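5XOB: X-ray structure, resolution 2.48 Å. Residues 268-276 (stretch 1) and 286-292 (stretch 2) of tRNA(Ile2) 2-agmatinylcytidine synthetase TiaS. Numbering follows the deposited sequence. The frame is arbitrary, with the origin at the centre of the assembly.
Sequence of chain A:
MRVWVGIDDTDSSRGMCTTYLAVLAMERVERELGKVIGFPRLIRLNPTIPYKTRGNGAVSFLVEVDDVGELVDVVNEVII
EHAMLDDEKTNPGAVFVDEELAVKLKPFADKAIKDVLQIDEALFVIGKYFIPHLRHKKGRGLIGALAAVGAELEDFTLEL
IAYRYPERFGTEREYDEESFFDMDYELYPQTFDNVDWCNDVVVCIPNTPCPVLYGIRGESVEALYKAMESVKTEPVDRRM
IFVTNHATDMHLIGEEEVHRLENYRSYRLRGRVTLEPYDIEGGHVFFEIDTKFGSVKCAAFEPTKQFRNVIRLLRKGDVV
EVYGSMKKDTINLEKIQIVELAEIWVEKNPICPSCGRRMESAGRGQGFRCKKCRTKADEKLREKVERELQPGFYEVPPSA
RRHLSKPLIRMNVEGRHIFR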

# COMPACT_ATOMS: atom_id res chain seq x y z
N ARG A 268 -10.38 -6.31 -4.46
CA ARG A 268 -10.92 -7.05 -3.34
C ARG A 268 -11.91 -8.03 -3.95
O ARG A 268 -12.84 -7.61 -4.64
CB ARG A 268 -11.64 -6.14 -2.34
CG ARG A 268 -12.74 -6.87 -1.56
CD ARG A 268 -13.61 -5.97 -0.70
NE ARG A 268 -14.28 -4.86 -1.40
CZ ARG A 268 -15.26 -4.97 -2.30
NH1 ARG A 268 -15.73 -6.15 -2.69
NH2 ARG A 268 -15.77 -3.86 -2.83
N LEU A 269 -11.72 -9.32 -3.71
CA LEU A 269 -12.66 -10.31 -4.21
C LEU A 269 -12.73 -11.55 -3.34
O LEU A 269 -11.73 -11.97 -2.77
CB LEU A 269 -12.33 -10.68 -5.66
CG LEU A 269 -10.96 -11.29 -5.96
CD1 LEU A 269 -11.04 -12.80 -6.03
CD2 LEU A 269 -10.44 -10.76 -7.29
N ARG A 270 -13.93 -12.10 -3.22
CA ARG A 270 -14.17 -13.27 -2.40
C ARG A 270 -14.13 -14.49 -3.29
O ARG A 270 -14.44 -14.42 -4.48
CB ARG A 270 -15.51 -13.18 -1.68
N GLY A 271 -13.72 -15.60 -2.69
CA GLY A 271 -13.67 -16.88 -3.37
C GLY A 271 -13.60 -17.97 -2.33
O GLY A 271 -13.59 -17.69 -1.13
N ARG A 272 -13.56 -19.21 -2.79
CA ARG A 272 -13.31 -20.34 -1.89
C ARG A 272 -12.20 -21.19 -2.45
O ARG A 272 -12.16 -21.47 -3.65
CB ARG A 272 -14.57 -21.17 -1.64
CG ARG A 272 -15.73 -20.94 -2.60
CD ARG A 272 -16.78 -22.03 -2.46
NE ARG A 272 -16.20 -23.36 -2.70
CZ ARG A 272 -15.99 -23.91 -3.90
NH1 ARG A 272 -16.32 -23.27 -5.02
NH2 ARG A 272 -15.45 -25.12 -3.97
N VAL A 273 -11.29 -21.58 -1.56
CA VAL A 273 -10.06 -22.27 -1.94
C VAL A 273 -10.35 -23.50 -2.78
O VAL A 273 -11.19 -24.33 -2.42
CB VAL A 273 -9.25 -22.70 -0.70
CG1 VAL A 273 -8.01 -23.49 -1.10
CG2 VAL A 273 -8.86 -21.49 0.14
N THR A 274 -9.66 -23.61 -3.91
CA THR A 274 -9.65 -24.84 -4.69
C THR A 274 -8.29 -25.50 -4.52
O THR A 274 -8.14 -26.40 -3.70
CB THR A 274 -9.96 -24.59 -6.18
OG1 THR A 274 -9.22 -23.46 -6.65
CG2 THR A 274 -11.43 -24.32 -6.35
N LEU A 275 -7.29 -25.02 -5.26
CA LEU A 275 -5.95 -25.58 -5.16
C LEU A 275 -5.29 -25.11 -3.86
O LEU A 275 -5.01 -23.92 -3.69
CB LEU A 275 -5.11 -25.18 -6.38
CG LEU A 275 -4.18 -26.21 -7.02
CD1 LEU A 275 -4.53 -27.66 -6.66
CD2 LEU A 275 -4.21 -26.00 -8.53
N GLU A 276 -5.04 -26.06 -2.96
CA GLU A 276 -4.48 -25.75 -1.64
C GLU A 276 -3.06 -25.17 -1.72
O GLU A 276 -2.36 -25.35 -2.73
CB GLU A 276 -4.53 -26.98 -0.73
CG GLU A 276 -5.87 -27.15 -0.03
CD GLU A 276 -5.94 -28.38 0.86
OE1 GLU A 276 -6.02 -29.51 0.32
OE2 GLU A 276 -5.92 -28.23 2.10
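Stretch 2 286-292: FFEIDTK

How do the two backbones run past each other? Both are extended: residues 268-273 and 286-291 are strands, each beginning earlier in the chain. Their N-to-C directions differ by 117°, well short of the 180° of an ideal antiparallel pair, and the axes approach to 4.2 Å. The pairing is nonetheless antiparallel where they meet, with Val273 opposite Ile289 at a CA-CA distance of 4.1 Å and Arg272 paired with Asp290 at 5.5 Å between CA atoms.

Which backbone atoms hold stretch 2 in this register? Asp290 N donates to Arg272 O at 2.9 Å, while the return bond from Arg272 N to Asp290 O is weak at 3.3 Å. Past the end of the first strand hydrogen bonding goes on, but two successive residues share one partner: Thr274 N donates to Glu288 O at 2.8 Å, and Glu288 N to Leu275 O at 2.9 Å. Glu288 thus uses both its amide and its carbonyl. CA-H...O contacts accompany these bonds, from Ile289 CA to Arg272 O at 3.2 Å and from Val273 CA to Glu288 O at 3.3 Å.

What fills the buried side of the contact? Leu269 points toward stretch 2, and its CD1 lies 3.8 Å from Ile289 CD1 and 3.7 Å from Thr291 CG2. Gly271 leaves room here: a CB on it would come tightly within 3.0 Å of both Ile289 CD1 and Thr291 CG2.

What do the more exposed side chains contribute? Arg272 and Asp290 share a sheet face, but Arg272 NH1 stays 4.4 Å from Asp290 OD1, beyond a salt bridge. Thr274 CG2 reaches Asp290 CB at 3.9 Å. Farther along, Leu275 and Glu288 point toward each other's stretch, bringing Leu275 CB within 3.6 Å of Glu288 CB.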

# COMPACT_ATOMS: atom_id res chain seq x y z
N PHE A 286 1.77 -20.36 -2.98
CA PHE A 286 0.64 -20.13 -3.90
C PHE A 286 -0.58 -20.95 -3.53
O PHE A 286 -0.48 -21.95 -2.84
CB PHE A 286 1.00 -20.48 -5.34
CG PHE A 286 2.00 -19.56 -5.95
CD1 PHE A 286 1.66 -18.75 -7.02
CD2 PHE A 286 3.30 -19.51 -5.46
CE1 PHE A 286 2.59 -17.90 -7.59
CE2 PHE A 286 4.24 -18.67 -6.02
CZ PHE A 286 3.88 -17.86 -7.09
N PHE A 287 -1.72 -20.50 -4.03
CA PHE A 287 -2.95 -21.27 -3.93
C PHE A 287 -3.95 -20.71 -4.92
O PHE A 287 -3.62 -19.81 -5.70
CB PHE A 287 -3.49 -21.28 -2.50
CG PHE A 287 -3.87 -19.94 -1.98
CD1 PHE A 287 -5.17 -19.47 -2.12
CD2 PHE A 287 -2.94 -19.15 -1.31
CE1 PHE A 287 -5.53 -18.23 -1.62
CE2 PHE A 287 -3.30 -17.91 -0.80
CZ PHE A 287 -4.59 -17.45 -0.96
N GLU A 288 -5.16 -21.26 -4.92
CA GLU A 288 -6.19 -20.89 -5.87
C GLU A 288 -7.54 -20.91 -5.21
O GLU A 288 -7.77 -21.64 -4.25
CB GLU A 288 -6.23 -21.85 -7.05
CG GLU A 288 -5.46 -21.40 -8.28
CD GLU A 288 -5.72 -22.29 -9.49
OE1 GLU A 288 -6.80 -22.92 -9.55
OE2 GLU A 288 -4.85 -22.35 -10.39
N ILE A 289 -8.45 -20.14 -5.79
CA ILE A 289 -9.79 -19.96 -5.28
C ILE A 289 -10.73 -19.93 -6.48
O ILE A 289 -10.32 -19.52 -7.58
CB ILE A 289 -9.89 -18.65 -4.47
CG1 ILE A 289 -9.46 -17.45 -5.33
CG2 ILE A 289 -9.03 -18.73 -3.21
CD1 ILE A 289 -9.62 -16.10 -4.66
N ASP A 290 -11.97 -20.38 -6.30
CA ASP A 290 -12.97 -20.27 -7.36
C ASP A 290 -13.81 -19.03 -7.12
O ASP A 290 -14.35 -18.83 -6.02
CB ASP A 290 -13.87 -21.51 -7.45
CG ASP A 290 -14.82 -21.45 -8.65
OD1 ASP A 290 -15.86 -20.76 -8.57
OD2 ASP A 290 -14.53 -22.10 -9.68
N THR A 291 -13.92 -18.21 -8.16
CA THR A 291 -14.65 -16.95 -8.08
C THR A 291 -15.59 -16.75 -9.25
O THR A 291 -15.48 -17.41 -10.29
CB THR A 291 -13.69 -15.75 -8.12
OG1 THR A 291 -13.24 -15.53 -9.47
CG2 THR A 291 -12.49 -15.97 -7.20
N LYS A 292 -16.50 -15.80 -9.06
CA LYS A 292 -17.34 -15.23 -10.11
C LYS A 292 -16.66 -15.21 -11.49
O LYS A 292 -17.28 -15.53 -12.51
CB LYS A 292 -17.74 -13.82 -9.65
CG LYS A 292 -18.23 -12.86 -10.72
CD LYS A 292 -18.35 -11.46 -10.15
CE LYS A 292 -18.71 -10.45 -11.22
NZ LYS A 292 -18.60 -9.07 -10.70